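Side-chain contacts in cofilin (Streptomyces griseoflavus, PDB 5IVU), which probably binds actin, as a bacterial member of the ADF/cofilin family of actin-binding proteins: residues Ala12-Glu15 against Thr16-Leu20; Asp52-Leu55 against Ala56-Glu60; Asp92-Met96 against Lys97-Ala101; Ala103-Lys106 against Asp107-Arg110; Val128-Glu131 against Asn132-Lys136. All coordinates share one frame; numbering follows the deposited sequence.

Contact 1. Residues Ala12-Glu15 against Thr16-Leu20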
loop_
_atom_site.group_PDB
_atom_site.type_symbol
_atom_site.label_atom_id
_atom_site.label_comp_id
_atom_site.label_asym_id
_atom_site.label_seq_id
_atom_site.Cartn_x
_atom_site.Cartn_y
_atom_site.Cartn_z
ATOM N N ALA A 12 -1.025 -13.413 -7.580
ATOM C CA ALA A 12 -2.149 -12.468 -7.470
ATOM C C ALA A 12 -1.763 -11.023 -7.098
ATOM O O ALA A 12 -2.517 -10.096 -7.394
ATOM C CB ALA A 12 -3.170 -12.995 -6.477
ATOM N N CYS A 13 -0.607 -10.834 -6.457
ATOM C CA CYS A 13 -0.127 -9.496 -6.114
ATOM C C CYS A 13 0.127 -8.638 -7.356
ATOM O O CYS A 13 -0.470 -7.556 -7.492
ATOM C CB CYS A 13 1.143 -9.559 -5.248
ATOM S SG CYS A 13 0.866 -10.214 -3.587
ATOM N N VAL A 14 0.998 -9.118 -8.250
ATOM C CA VAL A 14 1.306 -8.384 -9.486
ATOM C C VAL A 14 0.073 -8.300 -10.397
ATOM O O VAL A 14 -0.159 -7.263 -11.009
ATOM C CB VAL A 14 2.534 -8.969 -10.243
ATOM C CG1 VAL A 14 2.660 -8.385 -11.650
ATOM C CG2 VAL A 14 3.820 -8.696 -9.476
ATOM N N GLU A 15 -0.704 -9.379 -10.477
ATOM C CA GLU A 15 -1.911 -9.420 -11.315
ATOM C C GLU A 15 -2.909 -8.343 -10.937
ATOM O O GLU A 15 -3.377 -7.612 -11.805
ATOM C CB GLU A 15 -2.608 -10.786 -11.236
ATOM C CG GLU A 15 -1.912 -11.902 -12.007
ATOM C CD GLU A 15 -2.541 -13.274 -11.782
ATOM O OE1 GLU A 15 -3.680 -13.359 -11.266
ATOM O OE2 GLU A 15 -1.889 -14.279 -12.121
ATOM N N THR A 16 -3.228 -8.256 -9.645
ATOM C CA THR A 16 -4.191 -7.265 -9.145
ATOM C C THR A 16 -3.656 -5.843 -9.305
ATOM O O THR A 16 -4.418 -4.914 -9.568
ATOM C CB THR A 16 -4.553 -7.505 -7.666
ATOM O OG1 THR A 16 -4.828 -8.889 -7.460
ATOM C CG2 THR A 16 -5.786 -6.711 -7.266
ATOM N N TYR A 17 -2.355 -5.680 -9.107
ATOM C CA TYR A 17 -1.683 -4.402 -9.312
ATOM C C TYR A 17 -1.756 -3.987 -10.777
ATOM O O TYR A 17 -2.017 -2.813 -11.067
ATOM C CB TYR A 17 -0.227 -4.475 -8.850
ATOM C CG TYR A 17 0.566 -3.230 -9.177
ATOM C CD1 TYR A 17 0.257 -1.997 -8.584
ATOM C CD2 TYR A 17 1.635 -3.274 -10.077
ATOM C CE1 TYR A 17 0.992 -0.854 -8.884
ATOM C CE2 TYR A 17 2.373 -2.135 -10.369
ATOM C CZ TYR A 17 2.042 -0.933 -9.770
ATOM O OH TYR A 17 2.752 0.198 -10.051
ATOM N N GLN A 18 -1.520 -4.937 -11.688
ATOM C CA GLN A 18 -1.671 -4.670 -13.113
ATOM C C GLN A 18 -3.105 -4.273 -13.436
ATOM O O GLN A 18 -3.316 -3.362 -14.231
ATOM C CB GLN A 18 -1.236 -5.857 -13.978
ATOM C CG GLN A 18 0.248 -6.124 -13.987
ATOM C CD GLN A 18 0.647 -7.384 -14.759
ATOM O OE1 GLN A 18 -0.112 -8.354 -14.867
ATOM N NE2 GLN A 18 1.847 -7.368 -15.309
ATOM N N GLN A 19 -4.080 -4.910 -12.792
ATOM C CA GLN A 19 -5.491 -4.529 -12.942
ATOM C C GLN A 19 -5.770 -3.095 -12.436
ATOM O O GLN A 19 -6.461 -2.312 -13.099
ATOM C CB GLN A 19 -6.392 -5.526 -12.220
ATOM C CG GLN A 19 -7.855 -5.447 -12.635
ATOM C CD GLN A 19 -8.799 -6.123 -11.648
ATOM O OE1 GLN A 19 -10.001 -5.829 -11.628
ATOM N NE2 GLN A 19 -8.259 -7.022 -10.815
ATOM N N LEU A 20 -5.219 -2.749 -11.274
ATOM C CA LEU A 20 -5.275 -1.377 -10.780
ATOM C C LEU A 20 -4.661 -0.415 -11.797
ATOM O O LEU A 20 -5.221 0.639 -12.078
ATOM C CB LEU A 20 -4.579 -1.249 -9.407
ATOM C CG LEU A 20 -4.505 0.152 -8.743
ATOM C CD1 LEU A 20 -4.699 0.090 -7.231
ATOM C CD2 LEU A 20 -3.196 0.866 -9.044
#
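T16 reaches back one helical turn to A12, whose carbonyl oxygen accepts two hydrogen bonds. The hydroxyl gives the shorter, T16 OG1 to A12 O at 2.6 Å, its donor tilted 20° from the carbonyl plane; the amide, T16 N to A12 O at 3.0 Å, comes in above that plane. With chi1 at -46°, OG1 sits beside the residue's own backbone N, which is what hangs it over the preceding turn, with CG2 on the other branch, opposite the backbone N. Threonine thus suits a half-buried helix position, its polar group spent on the helix itself. With a valine in its place, A12 O would probably lose its second donor and face a methyl instead. Further backbone bonds of the same i to i+4 kind follow, among them Q18 N to V14 O at 2.8 Å. The apolar share is small: V14 CG1 lies 3.8 Å from Q18 CD, the extended side chain of Q18, an exposed residue, crossing the valine branch. Helix 11-21 lies on the sheet of the ADF-homology fold, C13 meeting F31, T16 meeting I29 and V42, and Y17 meeting L84 while its OH bonds to T114 O.

Contact 2. Residues Asp52-Leu55 against Ala56-Glu60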
loop_
_atom_site.group_PDB
_atom_site.type_symbol
_atom_site.label_atom_id
_atom_site.label_comp_id
_atom_site.label_asym_id
_atom_site.label_seq_id
_atom_site.Cartn_x
_atom_site.Cartn_y
_atom_site.Cartn_z
ATOM N N ASP A 52 -10.926 8.147 2.804
ATOM C CA ASP A 52 -11.207 7.684 4.173
ATOM C C ASP A 52 -11.480 6.184 4.288
ATOM O O ASP A 52 -11.198 5.594 5.341
ATOM C CB ASP A 52 -12.363 8.470 4.791
ATOM C CG ASP A 52 -11.999 9.907 5.068
ATOM O OD1 ASP A 52 -10.873 10.172 5.543
ATOM O OD2 ASP A 52 -12.845 10.782 4.823
ATOM N N ASN A 53 -12.016 5.573 3.237
ATOM C CA ASN A 53 -12.140 4.104 3.176
ATOM C C ASN A 53 -10.782 3.405 3.154
ATOM O O ASN A 53 -10.631 2.317 3.726
ATOM C CB ASN A 53 -12.937 3.649 1.948
ATOM C CG ASN A 53 -14.436 3.796 2.137
ATOM O OD1 ASN A 53 -14.940 4.885 2.410
ATOM N ND2 ASN A 53 -15.150 2.687 2.018
ATOM N N PHE A 54 -9.808 4.025 2.478
ATOM C CA PHE A 54 -8.424 3.542 2.482
ATOM C C PHE A 54 -7.848 3.586 3.893
ATOM O O PHE A 54 -7.341 2.568 4.381
ATOM C CB PHE A 54 -7.558 4.364 1.523
ATOM C CG PHE A 54 -6.090 4.061 1.609
ATOM C CD1 PHE A 54 -5.623 2.757 1.468
ATOM C CD2 PHE A 54 -5.168 5.084 1.793
ATOM C CE1 PHE A 54 -4.265 2.473 1.536
ATOM C CE2 PHE A 54 -3.807 4.810 1.853
ATOM C CZ PHE A 54 -3.357 3.497 1.727
ATOM N N LEU A 55 -7.961 4.751 4.538
ATOM C CA LEU A 55 -7.480 4.933 5.903
ATOM C C LEU A 55 -8.108 3.951 6.892
ATOM O O LEU A 55 -7.419 3.468 7.794
ATOM C CB LEU A 55 -7.713 6.363 6.380
ATOM C CG LEU A 55 -6.841 7.437 5.719
ATOM C CD1 LEU A 55 -7.211 8.821 6.242
ATOM C CD2 LEU A 55 -5.357 7.166 5.945
ATOM N N ALA A 56 -9.382 3.616 6.679
ATOM C CA ALA A 56 -10.091 2.636 7.508
ATOM C C ALA A 56 -9.535 1.221 7.377
ATOM O O ALA A 56 -9.563 0.470 8.340
ATOM C CB ALA A 56 -11.587 2.638 7.189
ATOM N N ASP A 57 -9.046 0.857 6.193
ATOM C CA ASP A 57 -8.435 -0.470 5.975
ATOM C C ASP A 57 -6.977 -0.610 6.426
ATOM O O ASP A 57 -6.423 -1.711 6.378
ATOM C CB ASP A 57 -8.561 -0.882 4.507
ATOM C CG ASP A 57 -9.982 -1.214 4.137
ATOM O OD1 ASP A 57 -10.464 -2.215 4.682
ATOM O OD2 ASP A 57 -10.618 -0.493 3.341
ATOM N N LEU A 58 -6.357 0.488 6.850
ATOM C CA LEU A 58 -5.052 0.431 7.501
ATOM C C LEU A 58 -5.308 0.140 8.977
ATOM O O LEU A 58 -5.783 1.031 9.705
ATOM C CB LEU A 58 -4.307 1.758 7.338
ATOM C CG LEU A 58 -3.984 2.158 5.897
ATOM C CD1 LEU A 58 -3.425 3.569 5.875
ATOM C CD2 LEU A 58 -3.007 1.183 5.254
ATOM N N PRO A 59 -5.022 -1.104 9.430
ATOM C CA PRO A 59 -5.352 -1.385 10.826
ATOM C C PRO A 59 -4.429 -0.607 11.742
ATOM O O PRO A 59 -3.231 -0.498 11.458
ATOM C CB PRO A 59 -5.135 -2.901 10.965
ATOM C CG PRO A 59 -4.754 -3.400 9.611
ATOM C CD PRO A 59 -4.273 -2.217 8.829
ATOM N N GLU A 60 -4.995 -0.071 12.818
ATOM C CA GLU A 60 -4.268 0.826 13.712
ATOM C C GLU A 60 -3.114 0.177 14.485
ATOM O O GLU A 60 -2.198 0.884 14.905
ATOM C CB GLU A 60 -5.231 1.538 14.680
ATOM C CG GLU A 60 -5.882 0.665 15.743
ATOM C CD GLU A 60 -7.067 1.355 16.409
ATOM O OE1 GLU A 60 -6.840 2.187 17.318
ATOM O OE2 GLU A 60 -8.224 1.054 16.025
#
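L58 folds back over F54 and L55, and its side chain can be traced outward through them. CB rests 3.6 Å from L55 O, three residues back. CG comes next, 3.7 Å from F54 O. Then the chain forks. CD1 drops over one face of the F54 ring, offset toward the rim, with F54 CZ at 4.1 Å, and on the way meets L55 CD2; CD2 goes to F54 CE1, also at 4.1 Å. The phenylalanine is available because its CG stands opposite the backbone N (chi1 172°), which swings the ring toward the fork. A forked aliphatic residue fits well, CD1 lying over the ring face and against L55 CD2 while CD2 meets the CE1 side.

This is the C-terminal end of helix 51-57, one of the helices laid against the central sheet in the ADF-homology fold; F54 also meets Y28, Y68 and Y51 there, and L58 and L55 both touch V128. Replacing L58 by alanine removes CG and both methyls and is likely to open a gap beside the F54 ring, taking from L55 CD2 one of its apolar neighbours.

The backbone slackens here. A56 N still bonds to D52 O at 3.0 Å, but L58 N has just weak bonds, to F54 O and L55 O. D57 OD2 lies 2.8 Å from N53 O, two acceptors not hydrogen-bonded to each other; the carboxylate is instead held from outside, OD2 by Y28 OH and OD1 by a salt bridge to K44.

Contact 3. Residues Asp92-Met96 against Lys97-Ala101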
loop_
_atom_site.group_PDB
_atom_site.type_symbol
_atom_site.label_atom_id
_atom_site.label_comp_id
_atom_site.label_asym_id
_atom_site.label_seq_id
_atom_site.Cartn_x
_atom_site.Cartn_y
_atom_site.Cartn_z
ATOM N N ASP A 92 3.214 2.490 15.325
ATOM C CA ASP A 92 3.981 2.305 16.558
ATOM C C ASP A 92 3.444 1.168 17.442
ATOM O O ASP A 92 4.219 0.379 17.982
ATOM C CB ASP A 92 4.021 3.616 17.366
ATOM C CG ASP A 92 4.720 4.765 16.619
ATOM O OD1 ASP A 92 5.427 4.510 15.621
ATOM O OD2 ASP A 92 4.548 5.934 17.034
ATOM N N SER A 93 2.121 1.072 17.556
ATOM C CA SER A 93 1.478 0.063 18.405
ATOM C C SER A 93 1.498 -1.370 17.858
ATOM O O SER A 93 1.105 -2.293 18.570
ATOM C CB SER A 93 0.034 0.475 18.693
ATOM O OG SER A 93 -0.674 0.658 17.485
ATOM N N ALA A 94 1.911 -1.562 16.604
ATOM C CA ALA A 94 2.110 -2.907 16.056
ATOM C C ALA A 94 3.260 -3.605 16.770
ATOM O O ALA A 94 4.203 -2.957 17.217
ATOM C CB ALA A 94 2.385 -2.846 14.561
ATOM N N LYS A 95 3.176 -4.926 16.862
ATOM C CA LYS A 95 4.223 -5.721 17.501
ATOM C C LYS A 95 5.526 -5.631 16.702
ATOM O O LYS A 95 5.507 -5.575 15.466
ATOM C CB LYS A 95 3.787 -7.187 17.644
ATOM C CG LYS A 95 2.593 -7.400 18.560
ATOM C CD LYS A 95 2.907 -7.292 20.022
ATOM C CE LYS A 95 1.712 -6.795 20.845
ATOM N NZ LYS A 95 0.564 -7.749 20.826
ATOM N N MET A 96 6.650 -5.624 17.407
ATOM C CA MET A 96 7.968 -5.510 16.770
ATOM C C MET A 96 8.321 -6.711 15.881
ATOM O O MET A 96 8.910 -6.534 14.818
ATOM C CB MET A 96 9.039 -5.326 17.840
ATOM C CG MET A 96 10.435 -5.087 17.316
ATOM S SD MET A 96 11.645 -5.492 18.565
ATOM C CE MET A 96 11.186 -7.151 19.041
ATOM N N LYS A 97 7.956 -7.915 16.323
ATOM C CA LYS A 97 8.096 -9.136 15.517
ATOM C C LYS A 97 7.434 -8.991 14.141
ATOM O O LYS A 97 7.974 -9.459 13.138
ATOM C CB LYS A 97 7.490 -10.329 16.270
ATOM C CG LYS A 97 7.573 -11.680 15.558
ATOM C CD LYS A 97 6.963 -12.786 16.417
ATOM C CE LYS A 97 6.607 -14.023 15.597
ATOM N NZ LYS A 97 5.953 -15.080 16.423
ATOM N N GLN A 98 6.266 -8.345 14.111
ATOM C CA GLN A 98 5.561 -8.095 12.860
ATOM C C GLN A 98 6.269 -7.025 12.043
ATOM O O GLN A 98 6.426 -7.188 10.829
ATOM C CB GLN A 98 4.110 -7.697 13.103
ATOM C CG GLN A 98 3.234 -7.890 11.873
ATOM C CD GLN A 98 1.829 -7.346 12.050
ATOM O OE1 GLN A 98 1.638 -6.224 12.518
ATOM N NE2 GLN A 98 0.839 -8.123 11.630
ATOM N N LYS A 99 6.698 -5.943 12.696
ATOM C CA LYS A 99 7.425 -4.874 12.004
ATOM C C LYS A 99 8.719 -5.382 11.354
ATOM O O LYS A 99 9.079 -4.940 10.257
ATOM C CB LYS A 99 7.772 -3.719 12.953
ATOM C CG LYS A 99 6.595 -2.941 13.518
ATOM C CD LYS A 99 7.101 -1.699 14.245
ATOM C CE LYS A 99 6.326 -1.387 15.516
ATOM N NZ LYS A 99 6.758 -0.080 16.085
ATOM N N MET A 100 9.421 -6.275 12.049
ATOM C CA MET A 100 10.658 -6.849 11.531
ATOM C C MET A 100 10.394 -7.731 10.309
ATOM O O MET A 100 11.181 -7.710 9.359
ATOM C CB MET A 100 11.399 -7.689 12.591
ATOM C CG MET A 100 12.104 -6.969 13.727
ATOM S SD MET A 100 12.900 -5.434 13.253
ATOM C CE MET A 100 11.570 -4.246 13.490
ATOM N N ALA A 101 9.293 -8.484 10.335
ATOM C CA ALA A 101 8.935 -9.368 9.215
ATOM C C ALA A 101 8.545 -8.584 7.955
ATOM O O ALA A 101 8.983 -8.914 6.850
ATOM C CB ALA A 101 7.819 -10.314 9.615
#
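D92 offers its backbone oxygen to K99, whose amino group arrives from the first turn of helix 96-112: K99 NZ to D92 O is 3.2 Å. The approach is well to the side of the carbonyl, with a C=O...donor angle of 109°. The carboxylate of D92 is farther off, OD1 standing 4.8 Å from K99 NZ, too distant for a salt bridge. A lysine suits this place because a long chain is needed to bridge back over the loop; it bends at chi3 (-141°) on the way. A94 meets that chain with its carbonyl, A94 O lying 3.1 Å from K99 CE, and its small CB leaves room for Q98, whose OE1 is 4.0 Å from A94 CB. That amide is fixed by other partners, OE1 taking C63 N and NE2 binding E62 OE1.

K95 occupies the N-cap position, and here the backbone does the work: K95 O accepts from K99 N at 3.0 Å, in the carbonyl plane, and more weakly from Q98 N, while its charged tail leads away. M96 begins the helix proper. Its O receives M100 N at 2.8 Å, and its CG meets M100 CE at 4.1 Å, two pliant thioether chains crossing at the surface.

In ADF/cofilin relatives this long helix supplies much of the actin-binding surface, and the same is plausible here. The chemistry is that of a lysine tied to a loop carbonyl: the bonded oxygen of D92 would help offset its positive charge, with the nearby A94 carbonyl and aspartate probably adding a little.

Contact 4. Residues Ala103-Lys106 against Asp107-Arg110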
loop_
_atom_site.group_PDB
_atom_site.type_symbol
_atom_site.label_atom_id
_atom_site.label_comp_id
_atom_site.label_asym_id
_atom_site.label_seq_id
_atom_site.Cartn_x
_atom_site.Cartn_y
_atom_site.Cartn_z
ATOM N N ALA A 103 9.380 -5.374 7.369
ATOM C CA ALA A 103 10.624 -4.701 6.968
ATOM C C ALA A 103 11.530 -5.582 6.099
ATOM O O ALA A 103 12.078 -5.104 5.104
ATOM C CB ALA A 103 11.390 -4.226 8.190
ATOM N N SER A 104 11.679 -6.853 6.472
ATOM C CA SER A 104 12.567 -7.773 5.741
ATOM C C SER A 104 11.931 -8.408 4.487
ATOM O O SER A 104 12.643 -8.970 3.663
ATOM C CB SER A 104 13.135 -8.857 6.677
ATOM O OG SER A 104 12.120 -9.554 7.368
ATOM N N SER A 105 10.607 -8.336 4.353
ATOM C CA SER A 105 9.921 -8.778 3.136
ATOM C C SER A 105 9.521 -7.642 2.177
ATOM O O SER A 105 9.198 -7.916 1.026
ATOM C CB SER A 105 8.690 -9.603 3.512
ATOM O OG SER A 105 9.094 -10.841 4.071
ATOM N N LYS A 106 9.525 -6.387 2.638
ATOM C CA LYS A 106 9.041 -5.243 1.835
ATOM C C LYS A 106 9.543 -5.248 0.394
ATOM O O LYS A 106 8.747 -5.257 -0.539
ATOM C CB LYS A 106 9.436 -3.909 2.484
ATOM C CG LYS A 106 8.748 -2.694 1.873
ATOM C CD LYS A 106 9.551 -1.416 2.060
ATOM C CE LYS A 106 10.584 -1.213 0.964
ATOM N NZ LYS A 106 10.916 0.232 0.786
ATOM N N ASP A 107 10.866 -5.261 0.239
ATOM C CA ASP A 107 11.523 -5.111 -1.068
ATOM C C ASP A 107 11.157 -6.192 -2.071
ATOM O O ASP A 107 11.202 -5.937 -3.268
ATOM C CB ASP A 107 13.046 -5.064 -0.916
ATOM C CG ASP A 107 13.522 -3.788 -0.243
ATOM O OD1 ASP A 107 13.350 -2.707 -0.837
ATOM O OD2 ASP A 107 14.048 -3.867 0.890
ATOM N N ILE A 108 10.798 -7.382 -1.588
ATOM C CA ILE A 108 10.303 -8.453 -2.453
ATOM C C ILE A 108 9.067 -7.962 -3.209
ATOM O O ILE A 108 9.047 -7.967 -4.438
ATOM C CB ILE A 108 9.934 -9.729 -1.661
ATOM C CG1 ILE A 108 11.171 -10.342 -0.989
ATOM C CG2 ILE A 108 9.283 -10.758 -2.582
ATOM C CD1 ILE A 108 10.856 -11.417 0.038
ATOM N N LEU A 109 8.069 -7.500 -2.459
ATOM C CA LEU A 109 6.846 -6.926 -3.030
ATOM C C LEU A 109 7.119 -5.650 -3.828
ATOM O O LEU A 109 6.620 -5.501 -4.937
ATOM C CB LEU A 109 5.802 -6.653 -1.927
ATOM C CG LEU A 109 4.522 -5.863 -2.261
ATOM C CD1 LEU A 109 3.742 -6.457 -3.433
ATOM C CD2 LEU A 109 3.631 -5.769 -1.031
ATOM N N ARG A 110 7.915 -4.743 -3.266
ATOM C CA ARG A 110 8.163 -3.430 -3.883
ATOM C C ARG A 110 8.854 -3.536 -5.247
ATOM O O ARG A 110 8.486 -2.819 -6.185
ATOM C CB ARG A 110 8.974 -2.543 -2.932
ATOM C CG ARG A 110 9.395 -1.179 -3.468
ATOM C CD ARG A 110 8.231 -0.255 -3.807
ATOM N NE ARG A 110 8.701 0.878 -4.596
ATOM C CZ ARG A 110 8.897 0.876 -5.919
ATOM N NH1 ARG A 110 8.628 -0.196 -6.675
ATOM N NH2 ARG A 110 9.360 1.980 -6.508
HETATM O O HOH W 1 12.944 -5.932 2.633
#
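K106 and D107 are neighbours in sequence, and their torsions bring their ends near each other. The lysine starts out opposite its backbone N (chi1 -169°) and then bends sharply at chi3 (86°), while D107 turns its CG beside its own backbone N. As a result K106 CE passes 3.6 Å from D107 OD1. K106 NZ and D107 OD1 stay 4.1 Å apart, beyond a salt bridge, so any attraction is probably modest.

The other carboxylate oxygen, OD2, reaches the backbone through a water. This water bonds to A103 O at 2.7 Å, to D107 OD2 at 2.9 Å and to D107 N at 3.2 Å, donating to the two oxygens and accepting from the amide. This bridge stands in for a missing helical bond, since the helix is kinked where the amides of D107 and I108 make no regular bond to the turn before; I108 N has just a weak one to S105 O. Aspartate suits this place, its short acidic chain reaching the water that its own amide also holds. Regular bonding resumes with R110 N to K106 O at 2.9 Å, in the carbonyl plane.

A long helix with a kink is also known in ADF/cofilin relatives. Helix 96-112 is the crossover between the parallel strands 81-89 and 118-122: L109 packs on W65, F86 and I40, K106 touches F86 and S88, and R110 makes a salt bridge to E119.

Contact 5. Residues Val128-Glu131 against Asn132-Lys136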
loop_
_atom_site.group_PDB
_atom_site.type_symbol
_atom_site.label_atom_id
_atom_site.label_comp_id
_atom_site.label_asym_id
_atom_site.label_seq_id
_atom_site.Cartn_x
_atom_site.Cartn_y
_atom_site.Cartn_z
ATOM N N VAL A 128 -0.064 9.251 6.821
ATOM C CA VAL A 128 -0.811 8.749 5.654
ATOM C C VAL A 128 -2.102 9.535 5.377
ATOM O O VAL A 128 -2.894 9.130 4.526
ATOM C CB VAL A 128 -1.117 7.232 5.772
ATOM C CG1 VAL A 128 0.185 6.439 5.749
ATOM C CG2 VAL A 128 -1.923 6.903 7.033
ATOM N N ALA A 129 -2.307 10.652 6.079
ATOM C CA ALA A 129 -3.443 11.554 5.823
ATOM C C ALA A 129 -3.340 12.117 4.421
ATOM O O ALA A 129 -2.232 12.350 3.935
ATOM C CB ALA A 129 -3.455 12.700 6.822
ATOM N N HIS A 130 -4.494 12.341 3.788
ATOM C CA HIS A 130 -4.549 12.636 2.359
ATOM C C HIS A 130 -3.668 13.820 1.992
ATOM O O HIS A 130 -2.864 13.720 1.066
ATOM C CB HIS A 130 -5.997 12.858 1.889
ATOM C CG HIS A 130 -6.198 12.658 0.416
ATOM N ND1 HIS A 130 -7.296 13.149 -0.256
ATOM C CD2 HIS A 130 -5.449 12.016 -0.513
ATOM C CE1 HIS A 130 -7.219 12.815 -1.532
ATOM N NE2 HIS A 130 -6.103 12.135 -1.717
ATOM N N GLU A 131 -3.786 14.909 2.745
ATOM C CA GLU A 131 -3.021 16.135 2.478
ATOM C C GLU A 131 -1.504 15.906 2.548
ATOM O O GLU A 131 -0.746 16.433 1.732
ATOM C CB GLU A 131 -3.428 17.240 3.461
ATOM C CG GLU A 131 -3.015 18.654 3.033
ATOM C CD GLU A 131 -2.674 19.604 4.193
ATOM O OE1 GLU A 131 -2.704 19.196 5.383
ATOM O OE2 GLU A 131 -2.354 20.783 3.903
ATOM N N ASN A 132 -1.074 15.116 3.526
ATOM C CA ASN A 132 0.345 14.793 3.711
ATOM C C ASN A 132 0.867 13.960 2.530
ATOM O O ASN A 132 2.003 14.141 2.086
ATOM C CB ASN A 132 0.550 14.054 5.051
ATOM C CG ASN A 132 1.962 14.203 5.606
ATOM O OD1 ASN A 132 2.944 13.784 4.988
ATOM N ND2 ASN A 132 2.064 14.783 6.799
ATOM N N VAL A 133 0.026 13.052 2.035
ATOM C CA VAL A 133 0.364 12.183 0.905
ATOM C C VAL A 133 0.373 12.973 -0.407
ATOM O O VAL A 133 1.263 12.769 -1.232
ATOM C CB VAL A 133 -0.576 10.951 0.840
ATOM C CG1 VAL A 133 -0.348 10.134 -0.426
ATOM C CG2 VAL A 133 -0.361 10.075 2.068
ATOM N N LEU A 134 -0.591 13.878 -0.586
ATOM C CA LEU A 134 -0.604 14.802 -1.735
ATOM C C LEU A 134 0.612 15.732 -1.736
ATOM O O LEU A 134 1.227 15.927 -2.776
ATOM C CB LEU A 134 -1.875 15.650 -1.736
ATOM C CG LEU A 134 -3.203 14.918 -1.946
ATOM C CD1 LEU A 134 -4.367 15.751 -1.430
ATOM C CD2 LEU A 134 -3.408 14.560 -3.409
ATOM N N ASP A 135 0.936 16.293 -0.567
ATOM C CA ASP A 135 2.161 17.073 -0.348
ATOM C C ASP A 135 3.394 16.335 -0.889
ATOM O O ASP A 135 4.093 16.843 -1.781
ATOM C CB ASP A 135 2.332 17.401 1.182
ATOM C CG ASP A 135 1.594 18.659 1.619
ATOM O OD1 ASP A 135 1.015 19.406 0.795
ATOM O OD2 ASP A 135 1.580 18.875 2.842
ATOM N N LYS A 136 3.650 15.137 -0.360
ATOM C CA LYS A 136 4.809 14.326 -0.771
ATOM C C LYS A 136 4.774 13.935 -2.241
ATOM O O LYS A 136 5.827 13.810 -2.865
ATOM C CB LYS A 136 4.950 13.069 0.095
ATOM C CG LYS A 136 5.408 13.366 1.515
ATOM C CD LYS A 136 5.905 12.114 2.225
ATOM C CE LYS A 136 6.619 12.462 3.520
ATOM N NZ LYS A 136 5.744 13.228 4.452
#
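H130 O receives the amide of L134 in the shortest hydrogen bond across this turn, L134 N to H130 O at 2.8 Å, nearly straight at 166°. The side chains follow the backbone. L134 CD1 stands over the centre of the H130 ring, 3.9 Å from its centroid and only 3° off the normal, a CH-pi contact; L134 CG touches the ring at H130 CD2, 3.9 Å away. The histidine CG lies opposite its backbone N (chi1 -158°), which leans the ring back toward the leucine, and the ring also stacks with Y51. A flat ring suits this place because it can meet a methyl and another ring alike.

Before it, A129 takes the N-cap position of helix 130-136, its O accepting V133 N at 3.0 Å, and V133 CG2 packs 3.7 Å from V128 O. These valines lie on the buried side, V128 against V87 and W89, V133 against L70. On the outer side K136 NZ bonds to N132 OD1 at 2.9 Å, in the carbonyl plane. E131 OE2 and D135 OD2 come within 4.5 Å; two like charges so near would probably repel mildly, and their exposure to solvent should soften the cost.

In the fold
Most contacts span about one helical turn; contact 3 reaches further, closing the short loop from D92 to K99 that leads into helix 96-112. They follow in series from the N terminus without nesting or crossing. Contact 1 lies on helix 11-21, on the same face of the sheet as contact 4, their nearest atoms about 4 Å apart. Contact 2 ends helix 51-57 on the other face and leads toward strand 64-72. Contact 3 opens helix 96-112, and contact 4 continues it. Contact 5, on helix 130-136, returns to the face of contact 2 and touches it, L58 CD1 lying 3.8 Å from V128 CG2. Contacts 2 and 3 also meet, where E60 O packs against S93 OG.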